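Local atomic coordinates of peptidase M16 domain protein (PDB entry 4XEA), a protein that is probably a metal-dependent peptidase of the M16 (insulinase-like) family, binding a metal ion and presumably hydrolysing peptide bonds. Residues Gly262-Ala274 with Tyr377-Val390. Residues are numbered along the deposited sequence; the frame is centred on the assembly and turned at random.
Sequences GAFGSNLIEQDTA and YFLRGAEAFAFADV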
loop_
_atom_site.group_PDB
_atom_site.type_symbol
_atom_site.label_atom_id
_atom_site.label_comp_id
_atom_site.label_asym_id
_atom_site.label_seq_id
_atom_site.Cartn_x
_atom_site.Cartn_y
_atom_site.Cartn_z
ATOM N N GLY A 262 -28.770 0.853 -8.239
ATOM C CA GLY A 262 -27.449 0.728 -8.826
ATOM C C GLY A 262 -27.428 1.336 -10.238
ATOM O O GLY A 262 -28.383 1.980 -10.651
ATOM N N ALA A 263 -26.322 1.147 -10.955
ATOM C CA ALA A 263 -26.161 1.654 -12.312
ATOM C C ALA A 263 -25.362 0.632 -13.124
ATOM O O ALA A 263 -24.727 -0.290 -12.545
ATOM C CB ALA A 263 -25.472 3.047 -12.277
ATOM N N PHE A 264 -25.388 0.800 -14.444
ATOM C CA PHE A 264 -24.849 -0.145 -15.420
ATOM C C PHE A 264 -23.963 0.550 -16.431
ATOM O O PHE A 264 -24.267 1.637 -16.905
ATOM C CB PHE A 264 -26.050 -0.771 -16.157
ATOM C CG PHE A 264 -25.693 -1.798 -17.175
ATOM C CD1 PHE A 264 -25.508 -1.442 -18.512
ATOM C CD2 PHE A 264 -25.599 -3.152 -16.820
ATOM C CE1 PHE A 264 -25.180 -2.421 -19.464
ATOM C CE2 PHE A 264 -25.289 -4.141 -17.793
ATOM C CZ PHE A 264 -25.083 -3.773 -19.082
ATOM N N GLY A 265 -22.852 -0.086 -16.785
ATOM C CA GLY A 265 -22.072 0.322 -17.938
ATOM C C GLY A 265 -21.592 1.772 -17.955
ATOM O O GLY A 265 -20.980 2.241 -16.994
ATOM N N SER A 266 -21.857 2.459 -19.060
ATOM C CA SER A 266 -21.388 3.821 -19.238
ATOM C C SER A 266 -22.039 4.757 -18.186
ATOM O O SER A 266 -21.408 5.735 -17.738
ATOM C CB SER A 266 -21.647 4.304 -20.674
ATOM O OG SER A 266 -23.036 4.586 -20.790
ATOM N N ASN A 267 -23.266 4.468 -17.754
ATOM C CA ASN A 267 -23.892 5.270 -16.700
ATOM C C ASN A 267 -23.149 5.123 -15.339
ATOM O O ASN A 267 -23.025 6.074 -14.548
ATOM C CB ASN A 267 -25.367 4.885 -16.528
ATOM C CG ASN A 267 -26.262 5.314 -17.716
ATOM O OD1 ASN A 267 -25.985 6.281 -18.429
ATOM N ND2 ASN A 267 -27.343 4.578 -17.915
ATOM N N LEU A 268 -22.697 3.912 -15.065
ATOM C CA LEU A 268 -21.987 3.608 -13.849
ATOM C C LEU A 268 -20.625 4.284 -13.858
ATOM O O LEU A 268 -20.216 4.882 -12.858
ATOM C CB LEU A 268 -21.830 2.100 -13.693
ATOM C CG LEU A 268 -21.031 1.632 -12.470
ATOM C CD1 LEU A 268 -21.625 0.337 -11.901
ATOM C CD2 LEU A 268 -19.598 1.421 -12.868
ATOM N N ILE A 269 -19.941 4.213 -14.994
ATOM C CA ILE A 269 -18.630 4.860 -15.171
ATOM C C ILE A 269 -18.765 6.356 -14.913
ATOM O O ILE A 269 -17.915 6.983 -14.236
ATOM C CB ILE A 269 -18.031 4.625 -16.570
ATOM C CG1 ILE A 269 -17.541 3.165 -16.781
ATOM C CG2 ILE A 269 -16.871 5.613 -16.827
ATOM C CD1 ILE A 269 -17.346 2.717 -18.295
ATOM N N GLU A 270 -19.800 6.962 -15.482
ATOM C CA GLU A 270 -19.966 8.407 -15.342
ATOM C C GLU A 270 -20.255 8.790 -13.883
ATOM O O GLU A 270 -19.726 9.768 -13.354
ATOM C CB GLU A 270 -21.089 8.911 -16.284
ATOM C CG GLU A 270 -21.182 10.433 -16.438
ATOM C CD GLU A 270 -21.880 11.138 -15.261
ATOM O OE1 GLU A 270 -22.581 10.447 -14.479
ATOM O OE2 GLU A 270 -21.720 12.383 -15.133
ATOM N N GLN A 271 -21.145 8.056 -13.253
ATOM C CA GLN A 271 -21.580 8.400 -11.883
ATOM C C GLN A 271 -20.442 8.160 -10.863
ATOM O O GLN A 271 -20.239 8.954 -9.952
ATOM C CB GLN A 271 -22.805 7.574 -11.535
ATOM C CG GLN A 271 -23.511 7.971 -10.256
ATOM C CD GLN A 271 -24.848 7.289 -10.146
ATOM O OE1 GLN A 271 -25.737 7.540 -10.945
ATOM N NE2 GLN A 271 -24.998 6.432 -9.160
ATOM N N ASP A 272 -19.715 7.062 -11.037
ATOM C CA ASP A 272 -18.534 6.746 -10.199
ATOM C C ASP A 272 -17.416 7.824 -10.343
ATOM O O ASP A 272 -16.832 8.303 -9.346
ATOM C CB ASP A 272 -18.030 5.351 -10.574
ATOM C CG ASP A 272 -17.045 4.754 -9.561
ATOM O OD1 ASP A 272 -17.081 5.079 -8.356
ATOM O OD2 ASP A 272 -16.221 3.915 -10.002
ATOM N N THR A 273 -17.153 8.231 -11.580
ATOM C CA THR A 273 -16.136 9.233 -11.838
ATOM C C THR A 273 -16.547 10.581 -11.261
ATOM O O THR A 273 -15.760 11.240 -10.591
ATOM C CB THR A 273 -15.853 9.369 -13.335
ATOM O OG1 THR A 273 -15.438 8.095 -13.819
ATOM C CG2 THR A 273 -14.740 10.367 -13.595
ATOM N N ALA A 274 -17.800 10.942 -11.481
ATOM C CA ALA A 274 -18.339 12.163 -10.948
ATOM C C ALA A 274 -18.254 12.212 -9.401
ATOM O O ALA A 274 -17.930 13.246 -8.836
ATOM C CB ALA A 274 -19.777 12.354 -11.409
ATOM N N TYR A 377 -14.928 -2.575 -14.622
ATOM C CA TYR A 377 -15.890 -1.860 -15.460
ATOM C C TYR A 377 -16.533 -2.760 -16.519
ATOM O O TYR A 377 -17.720 -2.631 -16.819
ATOM C CB TYR A 377 -15.244 -0.624 -16.099
ATOM C CG TYR A 377 -14.988 0.513 -15.090
ATOM C CD1 TYR A 377 -16.023 0.937 -14.246
ATOM C CD2 TYR A 377 -13.755 1.160 -14.980
ATOM C CE1 TYR A 377 -15.855 1.937 -13.347
ATOM C CE2 TYR A 377 -13.580 2.232 -14.055
ATOM C CZ TYR A 377 -14.653 2.583 -13.243
ATOM O OH TYR A 377 -14.603 3.582 -12.290
ATOM N N PHE A 378 -15.748 -3.661 -17.109
ATOM C CA PHE A 378 -16.323 -4.636 -18.056
ATOM C C PHE A 378 -17.440 -5.465 -17.429
ATOM O O PHE A 378 -18.566 -5.522 -17.943
ATOM C CB PHE A 378 -15.238 -5.552 -18.657
ATOM C CG PHE A 378 -15.826 -6.641 -19.500
ATOM C CD1 PHE A 378 -16.167 -6.398 -20.809
ATOM C CD2 PHE A 378 -16.104 -7.874 -18.932
ATOM C CE1 PHE A 378 -16.768 -7.407 -21.589
ATOM C CE2 PHE A 378 -16.731 -8.875 -19.666
ATOM C CZ PHE A 378 -17.075 -8.650 -20.982
ATOM N N LEU A 379 -17.173 -6.060 -16.280
ATOM C CA LEU A 379 -18.130 -6.937 -15.643
ATOM C C LEU A 379 -19.406 -6.193 -15.142
ATOM O O LEU A 379 -20.500 -6.765 -15.140
ATOM C CB LEU A 379 -17.493 -7.730 -14.513
ATOM C CG LEU A 379 -16.438 -8.794 -14.898
ATOM C CD1 LEU A 379 -15.879 -9.466 -13.633
ATOM C CD2 LEU A 379 -17.035 -9.866 -15.859
ATOM N N ARG A 380 -19.249 -4.915 -14.809
ATOM C CA ARG A 380 -20.361 -4.056 -14.414
ATOM C C ARG A 380 -21.135 -3.452 -15.596
ATOM O O ARG A 380 -21.994 -2.571 -15.404
ATOM C CB ARG A 380 -19.801 -2.945 -13.518
ATOM C CG ARG A 380 -19.615 -3.480 -12.082
ATOM C CD ARG A 380 -18.789 -2.514 -11.214
ATOM N NE ARG A 380 -18.475 -3.174 -9.954
ATOM C CZ ARG A 380 -17.582 -2.788 -9.040
ATOM N NH1 ARG A 380 -16.910 -1.641 -9.156
ATOM N NH2 ARG A 380 -17.396 -3.553 -7.967
ATOM N N GLY A 381 -20.791 -3.882 -16.826
ATOM C CA GLY A 381 -21.636 -3.680 -17.981
ATOM C C GLY A 381 -21.022 -2.894 -19.118
ATOM O O GLY A 381 -21.680 -2.751 -20.144
ATOM N N ALA A 382 -19.806 -2.376 -18.956
ATOM C CA ALA A 382 -19.151 -1.638 -20.044
ATOM C C ALA A 382 -18.496 -2.663 -20.960
ATOM O O ALA A 382 -17.314 -2.903 -20.907
ATOM C CB ALA A 382 -18.166 -0.637 -19.496
ATOM N N GLU A 383 -19.340 -3.293 -21.771
ATOM C CA GLU A 383 -18.993 -4.460 -22.583
ATOM C C GLU A 383 -17.898 -4.111 -23.605
ATOM O O GLU A 383 -17.119 -4.966 -23.989
ATOM C CB GLU A 383 -20.296 -5.020 -23.223
ATOM C CG GLU A 383 -20.200 -6.388 -23.980
ATOM C CD GLU A 383 -20.173 -7.606 -23.049
ATOM O OE1 GLU A 383 -20.633 -7.518 -21.887
ATOM O OE2 GLU A 383 -19.668 -8.660 -23.487
ATOM N N ALA A 384 -17.801 -2.835 -23.983
ATOM C CA ALA A 384 -16.747 -2.335 -24.855
ATOM C C ALA A 384 -15.842 -1.323 -24.140
ATOM O O ALA A 384 -15.425 -0.319 -24.722
ATOM C CB ALA A 384 -17.378 -1.722 -26.158
ATOM N N PHE A 385 -15.528 -1.598 -22.879
ATOM C CA PHE A 385 -14.833 -0.624 -22.036
ATOM C C PHE A 385 -13.544 -0.125 -22.665
ATOM O O PHE A 385 -12.852 -0.889 -23.345
ATOM C CB PHE A 385 -14.456 -1.238 -20.685
ATOM C CG PHE A 385 -13.680 -0.305 -19.805
ATOM C CD1 PHE A 385 -14.310 0.793 -19.230
ATOM C CD2 PHE A 385 -12.320 -0.507 -19.569
ATOM C CE1 PHE A 385 -13.618 1.659 -18.433
ATOM C CE2 PHE A 385 -11.593 0.378 -18.781
ATOM C CZ PHE A 385 -12.244 1.450 -18.193
ATOM N N ALA A 386 -13.227 1.154 -22.446
ATOM C CA ALA A 386 -11.939 1.709 -22.820
ATOM C C ALA A 386 -11.604 2.760 -21.760
ATOM O O ALA A 386 -12.479 3.490 -21.328
ATOM C CB ALA A 386 -12.002 2.347 -24.216
ATOM N N PHE A 387 -10.354 2.826 -21.340
ATOM C CA PHE A 387 -9.933 3.876 -20.399
ATOM C C PHE A 387 -10.164 5.306 -20.930
ATOM O O PHE A 387 -10.405 6.240 -20.147
ATOM C CB PHE A 387 -8.464 3.677 -19.980
ATOM C CG PHE A 387 -8.289 2.578 -18.985
ATOM C CD1 PHE A 387 -8.789 2.725 -17.705
ATOM C CD2 PHE A 387 -7.680 1.388 -19.332
ATOM C CE1 PHE A 387 -8.689 1.713 -16.787
ATOM C CE2 PHE A 387 -7.574 0.367 -18.398
ATOM C CZ PHE A 387 -8.099 0.539 -17.136
ATOM N N ALA A 388 -10.126 5.477 -22.250
ATOM C CA ALA A 388 -10.461 6.756 -22.852
ATOM C C ALA A 388 -11.842 7.196 -22.425
ATOM O O ALA A 388 -12.132 8.396 -22.441
ATOM C CB ALA A 388 -10.374 6.693 -24.407
ATOM N N ASP A 389 -12.696 6.232 -22.079
ATOM C CA ASP A 389 -14.056 6.525 -21.647
ATOM C C ASP A 389 -14.014 7.282 -20.303
ATOM O O ASP A 389 -14.810 8.204 -20.087
ATOM C CB ASP A 389 -14.913 5.249 -21.450
ATOM C CG ASP A 389 -15.164 4.442 -22.749
ATOM O OD1 ASP A 389 -15.002 4.964 -23.871
ATOM O OD2 ASP A 389 -15.595 3.262 -22.587
ATOM N N VAL A 390 -13.130 6.854 -19.399
ATOM C CA VAL A 390 -12.972 7.481 -18.087
ATOM C C VAL A 390 -12.355 8.865 -18.267
ATOM O O VAL A 390 -12.905 9.868 -17.823
ATOM C CB VAL A 390 -12.116 6.605 -17.134
ATOM C CG1 VAL A 390 -11.856 7.285 -15.762
ATOM C CG2 VAL A 390 -12.792 5.260 -16.936
#
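I269 lays its CG1 over one face of the Y377 ring, a CH-pi contact 4.1 Å from CG1 to the ring centroid. The start of helix 265-283 here packs against the Schellman motif that ends helix 367-379, in the second alpha/beta half of the M16 fold, with G381 (phi 121°) as its C-prime residue. G265 N donates a nearly straight bond of 3.0 Å to R380 O, which N311 also reaches, and G381 CA sits over a face of the F264 ring. A CB on G381 would clash with F264 and G265 N, and one on G265 would crowd G381 O and F264 CD1; as glycines, their CA atoms come within 4.0 Å. I269 CD1 runs on to A382 CB and to the edge of the F385 ring, while CG2, anti to the backbone N, meets V390 CG2. L268 CD2 touches the Y377 ring at its edge and CD1 lies against CB and CD of R380, whose NE forms a salt bridge with D93. Y377 OH donates to D272 OD2 at 2.8 Å, arriving on the anti side of the carboxylate, 26° out of its plane. A leucine in place of Y377 would probably leave D272 without its hydroxyl partner and I269 without a ring face to lie on. T273 OG1 donates to I269 O at 2.7 Å, from the face of that carbonyl opposite to T273 N.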